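Local coordinates for protein metallophosphoesterase (Sphaerobacter thermophilus, PDB 3RQZ) that binds zinc ions and, as a YfcE-family metallophosphoesterase, probably hydrolyses phosphate esters, at residues Ile8-His13 and Pro188-Gln193; Trp33-Asp37 and Trp113-His117; Ile124-Tyr129 and Val148-His152. All blocks are in the same frame, centred on the assembly; numbering follows the deposited sequence.

The three contacts close round one zinc ion from different sides. Contact 1 supplies Asp11 and His13, contact 2 Asp37 and contact 3 His152, and one water bound to the metal belongs to all three; Asp37 and His150 also bind a second zinc. The centres of the contacts lie only about 10 to 11 Å apart. Contacts 1 and 2 share a sheet, where Leu35 N lies 2.9 Å from Ile9 O. Pro188 CD of contact 1 packs 3.2 Å from Val148 O of contact 3, and Gly149 N is 2.8 Å from His117 O of contact 2. Along the chain, contacts 2 and 3 follow each other inside the loop that contact 1 closes.

Contact 1. Residues Ile8-His13 and Pro188-Gln193; sequences IISDVH and PGAVGQ. With ZN (zinc ion), chain D.
Val191 holds CG1 anti to its backbone N (chi1 164°), which swings CG2 onto Ile9, 3.6 Å from Ile9 CB. Its CB lies alongside Val12 CG2, the two valines pointing the same way. Asp11 places CG anti to its carbonyl carbon (chi1 -59°), from where the carboxylate reaches the metal; Asp11 CB rests 3.6 Å from Ala190 CB. Backbone bonds lock the loops together. Val191 N donates to Ser10 O (2.9 Å), and Gly192 N to Asp11 O. Beside them Gly192 CA packs 3.2 Å from Val12 O in a CA-H...O contact, and a side chain at this glycine would collide with that oxygen. A water spans His13 O and Gly192 O. This is the Asp-x-His motif that follows the first strand of metallophosphoesterases: Asp11 OD1 and His13 NE2 each bind zinc at 2.2 Å. The other carboxylate oxygen, Asp11 OD2, takes a bond from Ser10 OG (2.6 Å), which comes from above the carboxylate plane, and another from the backbone N of His150. His13 ND1 is bonded to Val39 O. With these second-shell bonds, both metal-binding groups are probably held in a fixed rotation, one polar atom on the zinc and the other on the protein.

Contact 2. Residues Trp33-Asp37 and Trp113-His117; sequences WSLGD and WTVVH. With ZN (zinc ion), chain D.
Trp113 meets Trp33 where the two sheets of the metallophosphoesterase sandwich face each other: strand 113-116 belongs to one, strand 31-34 to the other, and the two segments run in nearly the same direction. With CG wedged between its backbone N and carbonyl carbon (chi1 45°), the Trp113 indole offers a face to the far end of Trp33. Trp33 CH2 comes down over that face, offset toward the rim, 3.3 Å from Trp113 NE1. The ring planes are inclined at 42°, an oblique meeting, and Phe206 adds an edge-to-face contact with Trp113. With an alanine here that indole face is gone, and the six-membered ring of Trp33 would probably lose its cover at the CH2 end and be freer to shift.

Next inward is Val115, whose two methyls divide the work. CG1 presses on Leu35 CD1 at 3.4 Å, tighter than usual van der Waals contact, and CG2 lies 4.2 Å from Trp33 CE3. Val116 turns its side chain away, but its carbonyl O sits 3.9 Å from Leu35 CG.

Last in the segment, His117 extends its ring to the loop that carries Asp37. ND1 donates to Leu35 O (2.7 Å, 156° at the hydrogen) with the acceptor close to the ring plane, which fixes how the imidazole is turned. A side chain on Gly36 would crowd that same ND1. The CE1-NE2 side of the ring lies across the Asp37 carboxylate, whose OD1 accepts a hydrogen bond from the backbone N of His65. Asp37 CG is 3.3 Å from His117 CE1, and Asp37 OD2 binds the zinc at 2.2 Å.

Contact 3. Residues Ile124-Tyr129 and Val148-His152; sequences IWEYIY and VGHTH. With ZN (zinc ion), chain D.
His150 NE2 donates to Trp125 O at 2.9 Å. The oxygen lies close to the imidazole plane, yet the N-H reaches it from well above the carbonyl plane rather than on a lone pair. With CG on the far side of CB from the backbone N (chi1 -165°), the His150 ring reaches the 124-129 loop, where it is sandwiched. Tyr127 covers one face in an offset stack, centroids 3.9 Å apart and planes at 8°, with Tyr127 CE1 over the middle of the imidazole. Ile124 O, buried without a polar partner in the model, lies over the opposite face toward its rim. Thr151 CG2 meets the edge of the Tyr127 ring and packs 3.6 Å from Ile128 O. Farther in, Ile128 CD1 touches Val148 CG1, and a water accepts from Ile128 N (2.9 Å) and donates to Gly149 O (2.8 Å).

Residues 149-152 form the Gly-His-Thr-His metal-binding loop of the family. His152 NE2 takes the first zinc at 2.3 Å; His150 belongs to the second. Because the proton on His150 NE2 goes to Trp125 O, the arrangement is consistent with ND1 serving that metal, the stack and hydrogen bond together setting the turn of the ring.

Contact 1. Residues Ile8-His13 and Pro188-Gln193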
loop_
_atom_site.group_PDB
_atom_site.type_symbol
_atom_site.label_atom_id
_atom_site.label_comp_id
_atom_site.label_asym_id
_atom_site.label_seq_id
_atom_site.Cartn_x
_atom_site.Cartn_y
_atom_site.Cartn_z
ATOM N N ILE A 8 -1.021 8.449 4.101
ATOM C CA ILE A 8 -0.833 7.656 2.894
ATOM C C ILE A 8 -0.542 6.216 3.274
ATOM O O ILE A 8 0.409 5.947 4.019
ATOM C CB ILE A 8 0.304 8.220 1.997
ATOM C CG1 ILE A 8 0.023 9.709 1.666
ATOM C CG2 ILE A 8 0.454 7.345 0.709
ATOM C CD1 ILE A 8 1.052 10.355 0.750
ATOM N N ILE A 9 -1.361 5.292 2.768
ATOM C CA ILE A 9 -1.217 3.875 3.090
ATOM C C ILE A 9 -1.226 3.026 1.829
ATOM O O ILE A 9 -1.782 3.422 0.777
ATOM C CB ILE A 9 -2.343 3.334 4.086
ATOM C CG1 ILE A 9 -3.771 3.540 3.502
ATOM C CG2 ILE A 9 -2.170 3.961 5.486
ATOM C CD1 ILE A 9 -4.911 2.979 4.367
ATOM N N SER A 10 -0.621 1.857 1.936
ATOM C CA SER A 10 -0.581 0.916 0.840
ATOM C C SER A 10 -0.492 -0.495 1.388
ATOM O O SER A 10 0.001 -0.709 2.514
ATOM C CB SER A 10 0.627 1.203 -0.064
ATOM O OG SER A 10 0.552 0.462 -1.270
ATOM N N ASP A 11 -0.970 -1.452 0.598
ATOM C CA ASP A 11 -0.715 -2.867 0.853
ATOM C C ASP A 11 -1.210 -3.291 2.236
ATOM O O ASP A 11 -0.511 -3.954 3.015
ATOM C CB ASP A 11 0.779 -3.206 0.583
ATOM C CG ASP A 11 1.196 -2.891 -0.858
ATOM O OD1 ASP A 11 0.858 -3.687 -1.773
ATOM O OD2 ASP A 11 1.849 -1.836 -1.087
ATOM N N VAL A 12 -2.439 -2.893 2.524
ATOM C CA VAL A 12 -3.138 -3.320 3.724
ATOM C C VAL A 12 -3.280 -4.854 3.733
ATOM O O VAL A 12 -3.082 -5.513 4.762
ATOM C CB VAL A 12 -4.505 -2.600 3.833
ATOM C CG1 VAL A 12 -5.340 -3.205 4.986
ATOM C CG2 VAL A 12 -4.265 -1.069 4.023
ATOM N N HIS A 13 -3.599 -5.431 2.581
ATOM C CA HIS A 13 -3.618 -6.879 2.467
ATOM C C HIS A 13 -4.446 -7.520 3.565
ATOM O O HIS A 13 -3.995 -8.445 4.244
ATOM C CB HIS A 13 -2.182 -7.456 2.401
ATOM C CG HIS A 13 -1.561 -7.334 1.040
ATOM N ND1 HIS A 13 -2.148 -7.864 -0.088
ATOM C CD2 HIS A 13 -0.430 -6.715 0.623
ATOM C CE1 HIS A 13 -1.394 -7.594 -1.144
ATOM N NE2 HIS A 13 -0.350 -6.887 -0.740
ATOM N N PRO A 188 5.143 4.580 0.812
ATOM C CA PRO A 188 4.874 4.557 2.255
ATOM C C PRO A 188 5.135 3.200 2.934
ATOM O O PRO A 188 4.926 3.078 4.153
ATOM C CB PRO A 188 3.382 4.885 2.314
ATOM C CG PRO A 188 2.838 4.198 1.060
ATOM C CD PRO A 188 3.893 4.566 0.026
ATOM N N GLY A 189 5.579 2.200 2.164
ATOM C CA GLY A 189 5.727 0.818 2.688
ATOM C C GLY A 189 4.349 0.160 2.782
ATOM O O GLY A 189 3.356 0.701 2.269
ATOM N N ALA A 190 4.275 -0.995 3.433
ATOM C CA ALA A 190 3.003 -1.718 3.560
ATOM C C ALA A 190 2.467 -1.600 4.952
ATOM O O ALA A 190 3.216 -1.732 5.930
ATOM C CB ALA A 190 3.152 -3.176 3.231
ATOM N N VAL A 191 1.170 -1.345 5.040
ATOM C CA VAL A 191 0.470 -1.467 6.321
ATOM C C VAL A 191 0.426 -2.929 6.780
ATOM O O VAL A 191 0.638 -3.227 7.963
ATOM C CB VAL A 191 -0.964 -0.989 6.183
ATOM C CG1 VAL A 191 -1.836 -1.472 7.378
ATOM C CG2 VAL A 191 -0.988 0.590 5.990
ATOM N N GLY A 192 0.153 -3.850 5.856
ATOM C CA GLY A 192 -0.331 -5.160 6.272
ATOM C C GLY A 192 0.625 -6.319 6.054
ATOM O O GLY A 192 0.369 -7.426 6.506
ATOM N N GLN A 193 1.722 -6.090 5.332
ATOM C CA GLN A 193 2.673 -7.187 5.107
ATOM C C GLN A 193 4.034 -6.599 4.771
ATOM O O GLN A 193 4.478 -6.680 3.620
ATOM C CB GLN A 193 2.186 -8.140 3.987
ATOM C CG GLN A 193 2.901 -9.495 4.008
ATOM C CD GLN A 193 2.911 -10.166 2.639
ATOM O OE1 GLN A 193 3.356 -9.591 1.637
ATOM N NE2 GLN A 193 2.417 -11.388 2.594
HETATM ZN ZN ZN D . 0.955 -5.811 -2.188
HETATM O O HOH W 1 1.538 1.956 3.840
HETATM O O HOH W 2 -1.564 -9.352 5.436
HETATM O O HOH W 3 1.770 -7.891 -3.194
#

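Contact 2. Residues Trp33-Asp37 and Trp113-His117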
loop_
_atom_site.group_PDB
_atom_site.type_symbol
_atom_site.label_atom_id
_atom_site.label_comp_id
_atom_site.label_asym_id
_atom_site.label_seq_id
_atom_site.Cartn_x
_atom_site.Cartn_y
_atom_site.Cartn_z
ATOM N N TRP A 33 -5.179 8.392 1.836
ATOM C CA TRP A 33 -5.026 7.895 0.469
ATOM C C TRP A 33 -4.585 6.439 0.462
ATOM O O TRP A 33 -3.630 6.094 1.149
ATOM C CB TRP A 33 -3.954 8.665 -0.307
ATOM C CG TRP A 33 -4.140 10.136 -0.468
ATOM C CD1 TRP A 33 -5.265 10.889 -0.205
ATOM C CD2 TRP A 33 -3.171 11.034 -0.991
ATOM N NE1 TRP A 33 -5.021 12.211 -0.512
ATOM C CE2 TRP A 33 -3.754 12.324 -1.012
ATOM C CE3 TRP A 33 -1.855 10.876 -1.450
ATOM C CZ2 TRP A 33 -3.055 13.463 -1.452
ATOM C CZ3 TRP A 33 -1.158 12.030 -1.908
ATOM C CH2 TRP A 33 -1.759 13.290 -1.884
ATOM N N SER A 34 -5.272 5.602 -0.314
ATOM C CA SER A 34 -4.923 4.187 -0.427
ATOM C C SER A 34 -4.276 3.895 -1.779
ATOM O O SER A 34 -4.811 4.249 -2.846
ATOM C CB SER A 34 -6.167 3.308 -0.228
ATOM O OG SER A 34 -5.914 1.935 -0.593
ATOM N N LEU A 35 -3.121 3.241 -1.737
ATOM C CA LEU A 35 -2.436 2.854 -2.948
ATOM C C LEU A 35 -2.723 1.415 -3.378
ATOM O O LEU A 35 -2.013 0.858 -4.209
ATOM C CB LEU A 35 -0.921 3.107 -2.781
ATOM C CG LEU A 35 -0.419 4.527 -2.993
ATOM C CD1 LEU A 35 -1.231 5.576 -2.224
ATOM C CD2 LEU A 35 1.131 4.661 -2.668
ATOM N N GLY A 36 -3.785 0.814 -2.854
ATOM C CA GLY A 36 -4.224 -0.476 -3.393
ATOM C C GLY A 36 -3.671 -1.666 -2.648
ATOM O O GLY A 36 -2.926 -1.506 -1.653
ATOM N N ASP A 37 -4.022 -2.866 -3.135
ATOM C CA ASP A 37 -3.802 -4.105 -2.393
ATOM C C ASP A 37 -4.412 -4.042 -0.980
ATOM O O ASP A 37 -3.751 -4.313 0.026
ATOM C CB ASP A 37 -2.316 -4.499 -2.351
ATOM C CG ASP A 37 -1.865 -5.228 -3.608
ATOM O OD1 ASP A 37 -2.666 -5.410 -4.556
ATOM O OD2 ASP A 37 -0.695 -5.612 -3.667
ATOM N N TRP A 113 0.575 15.814 -7.475
ATOM C CA TRP A 113 0.859 14.385 -7.265
ATOM C C TRP A 113 0.204 13.412 -8.218
ATOM O O TRP A 113 -0.872 13.653 -8.705
ATOM C CB TRP A 113 0.595 13.953 -5.813
ATOM C CG TRP A 113 -0.682 14.459 -5.247
ATOM C CD1 TRP A 113 -1.916 13.886 -5.358
ATOM C CD2 TRP A 113 -0.852 15.651 -4.451
ATOM N NE1 TRP A 113 -2.859 14.660 -4.684
ATOM C CE2 TRP A 113 -2.226 15.741 -4.116
ATOM C CE3 TRP A 113 0.022 16.654 -4.008
ATOM C CZ2 TRP A 113 -2.750 16.798 -3.346
ATOM C CZ3 TRP A 113 -0.495 17.708 -3.236
ATOM C CH2 TRP A 113 -1.873 17.763 -2.912
ATOM N N THR A 114 0.904 12.304 -8.467
ATOM C CA THR A 114 0.399 11.192 -9.233
ATOM C C THR A 114 0.462 10.032 -8.263
ATOM O O THR A 114 1.435 9.935 -7.468
ATOM C CB THR A 114 1.296 10.915 -10.465
ATOM O OG1 THR A 114 1.266 12.064 -11.333
ATOM C CG2 THR A 114 0.817 9.660 -11.214
ATOM N N VAL A 115 -0.571 9.171 -8.282
ATOM C CA VAL A 115 -0.625 8.031 -7.353
ATOM C C VAL A 115 -1.001 6.758 -8.129
ATOM O O VAL A 115 -2.001 6.752 -8.882
ATOM C CB VAL A 115 -1.673 8.255 -6.234
ATOM C CG1 VAL A 115 -1.713 6.976 -5.290
ATOM C CG2 VAL A 115 -1.371 9.549 -5.444
ATOM N N VAL A 116 -0.174 5.721 -7.983
ATOM C CA VAL A 116 -0.370 4.413 -8.608
ATOM C C VAL A 116 0.059 3.338 -7.600
ATOM O O VAL A 116 0.745 3.606 -6.601
ATOM C CB VAL A 116 0.497 4.223 -9.900
ATOM C CG1 VAL A 116 -0.007 5.135 -11.058
ATOM C CG2 VAL A 116 2.008 4.517 -9.601
ATOM N N HIS A 117 -0.350 2.105 -7.858
ATOM C CA HIS A 117 0.046 1.037 -6.992
ATOM C C HIS A 117 1.500 0.633 -7.233
ATOM O O HIS A 117 2.245 0.376 -6.294
ATOM C CB HIS A 117 -0.848 -0.184 -7.237
ATOM C CG HIS A 117 -0.477 -1.349 -6.382
ATOM N ND1 HIS A 117 -0.643 -1.328 -5.015
ATOM C CD2 HIS A 117 0.069 -2.555 -6.684
ATOM C CE1 HIS A 117 -0.214 -2.475 -4.508
ATOM N NE2 HIS A 117 0.216 -3.239 -5.502
HETATM ZN ZN ZN D . 0.955 -5.811 -2.188
HETATM O O HOH W 3 1.770 -7.891 -3.194
#

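Contact 3. Residues Ile124-Tyr129 and Val148-His152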
loop_
_atom_site.group_PDB
_atom_site.type_symbol
_atom_site.label_atom_id
_atom_site.label_comp_id
_atom_site.label_asym_id
_atom_site.label_seq_id
_atom_site.Cartn_x
_atom_site.Cartn_y
_atom_site.Cartn_z
ATOM N N ILE A 124 -0.391 -1.099 -12.270
ATOM C CA ILE A 124 -0.792 -2.237 -11.422
ATOM C C ILE A 124 0.395 -3.127 -11.067
ATOM O O ILE A 124 0.411 -3.796 -10.024
ATOM C CB ILE A 124 -1.867 -3.120 -12.171
ATOM C CG1 ILE A 124 -3.144 -2.321 -12.412
ATOM C CG2 ILE A 124 -2.213 -4.363 -11.411
ATOM C CD1 ILE A 124 -3.435 -1.376 -11.310
ATOM N N TRP A 125 1.383 -3.146 -11.943
ATOM C CA TRP A 125 2.288 -4.304 -11.990
ATOM C C TRP A 125 3.745 -4.082 -11.650
ATOM O O TRP A 125 4.398 -4.994 -11.104
ATOM C CB TRP A 125 2.237 -4.900 -13.392
ATOM C CG TRP A 125 0.921 -5.389 -13.795
ATOM C CD1 TRP A 125 0.127 -4.877 -14.789
ATOM C CD2 TRP A 125 0.216 -6.526 -13.257
ATOM N NE1 TRP A 125 -1.033 -5.625 -14.897
ATOM C CE2 TRP A 125 -0.996 -6.649 -13.983
ATOM C CE3 TRP A 125 0.505 -7.462 -12.248
ATOM C CZ2 TRP A 125 -1.934 -7.664 -13.724
ATOM C CZ3 TRP A 125 -0.426 -8.467 -11.990
ATOM C CH2 TRP A 125 -1.638 -8.556 -12.732
ATOM N N GLU A 126 4.285 -2.916 -11.985
ATOM C CA GLU A 126 5.761 -2.764 -11.969
ATOM C C GLU A 126 6.269 -2.356 -10.594
ATOM O O GLU A 126 5.742 -1.431 -9.999
ATOM C CB GLU A 126 6.223 -1.744 -13.021
ATOM C CG GLU A 126 7.760 -1.520 -13.073
ATOM C CD GLU A 126 8.199 -0.648 -14.242
ATOM O OE1 GLU A 126 7.794 0.529 -14.337
ATOM O OE2 GLU A 126 8.975 -1.153 -15.084
ATOM N N TYR A 127 7.297 -3.044 -10.105
ATOM C CA TYR A 127 7.946 -2.681 -8.826
ATOM C C TYR A 127 9.000 -1.613 -9.067
ATOM O O TYR A 127 9.723 -1.665 -10.056
ATOM C CB TYR A 127 8.635 -3.877 -8.165
ATOM C CG TYR A 127 7.753 -5.061 -7.844
ATOM C CD1 TYR A 127 7.032 -5.115 -6.642
ATOM C CD2 TYR A 127 7.671 -6.140 -8.718
ATOM C CE1 TYR A 127 6.225 -6.219 -6.333
ATOM C CE2 TYR A 127 6.880 -7.244 -8.432
ATOM C CZ TYR A 127 6.168 -7.284 -7.228
ATOM O OH TYR A 127 5.385 -8.366 -6.934
ATOM N N ILE A 128 9.098 -0.649 -8.166
ATOM C CA ILE A 128 10.215 0.290 -8.197
ATOM C C ILE A 128 11.053 0.105 -6.938
ATOM O O ILE A 128 10.620 0.485 -5.843
ATOM C CB ILE A 128 9.740 1.749 -8.252
ATOM C CG1 ILE A 128 8.759 1.944 -9.416
ATOM C CG2 ILE A 128 11.007 2.690 -8.285
ATOM C CD1 ILE A 128 8.249 3.405 -9.647
ATOM N N TYR A 129 12.239 -0.477 -7.080
ATOM C CA TYR A 129 13.112 -0.687 -5.918
ATOM C C TYR A 129 14.587 -0.381 -6.174
ATOM O O TYR A 129 15.448 -0.668 -5.320
ATOM C CB TYR A 129 12.962 -2.106 -5.341
ATOM C CG TYR A 129 13.143 -3.197 -6.378
ATOM C CD1 TYR A 129 14.425 -3.559 -6.831
ATOM C CD2 TYR A 129 12.045 -3.856 -6.917
ATOM C CE1 TYR A 129 14.602 -4.559 -7.781
ATOM C CE2 TYR A 129 12.208 -4.865 -7.887
ATOM C CZ TYR A 129 13.486 -5.207 -8.308
ATOM O OH TYR A 129 13.671 -6.183 -9.261
ATOM N N VAL A 148 3.900 5.591 -4.827
ATOM C CA VAL A 148 3.796 4.205 -5.280
ATOM C C VAL A 148 3.817 3.236 -4.091
ATOM O O VAL A 148 4.279 3.605 -3.015
ATOM C CB VAL A 148 4.949 3.842 -6.267
ATOM C CG1 VAL A 148 5.019 4.817 -7.444
ATOM C CG2 VAL A 148 6.329 3.789 -5.548
ATOM N N GLY A 149 3.322 2.006 -4.283
ATOM C CA GLY A 149 3.393 0.949 -3.253
ATOM C C GLY A 149 4.036 -0.308 -3.823
ATOM O O GLY A 149 5.116 -0.227 -4.464
ATOM N N HIS A 150 3.400 -1.455 -3.546
ATOM C CA HIS A 150 3.648 -2.739 -4.255
ATOM C C HIS A 150 4.906 -3.492 -3.769
ATOM O O HIS A 150 4.913 -4.722 -3.680
ATOM C CB HIS A 150 3.688 -2.458 -5.782
ATOM C CG HIS A 150 3.578 -3.658 -6.675
ATOM N ND1 HIS A 150 2.911 -4.818 -6.338
ATOM C CD2 HIS A 150 4.020 -3.839 -7.945
ATOM C CE1 HIS A 150 2.974 -5.669 -7.351
ATOM N NE2 HIS A 150 3.626 -5.090 -8.344
ATOM N N THR A 151 5.966 -2.784 -3.417
ATOM C CA THR A 151 7.155 -3.474 -2.928
ATOM C C THR A 151 7.035 -3.866 -1.455
ATOM O O THR A 151 7.727 -4.769 -0.996
ATOM C CB THR A 151 8.392 -2.568 -3.059
ATOM O OG1 THR A 151 8.145 -1.388 -2.282
ATOM C CG2 THR A 151 8.626 -2.164 -4.517
ATOM N N HIS A 152 6.178 -3.169 -0.709
ATOM C CA HIS A 152 6.002 -3.371 0.756
ATOM C C HIS A 152 7.224 -2.890 1.539
ATOM O O HIS A 152 7.530 -3.361 2.678
ATOM C CB HIS A 152 5.696 -4.833 1.113
ATOM C CG HIS A 152 4.468 -5.386 0.467
ATOM N ND1 HIS A 152 3.902 -6.577 0.869
ATOM C CD2 HIS A 152 3.709 -4.940 -0.568
ATOM C CE1 HIS A 152 2.847 -6.839 0.115
ATOM N NE2 HIS A 152 2.714 -5.871 -0.769
HETATM ZN ZN ZN D . 0.955 -5.811 -2.188
HETATM O O HOH W 4 6.642 0.160 -6.823
HETATM O O HOH W 3 1.770 -7.891 -3.194
#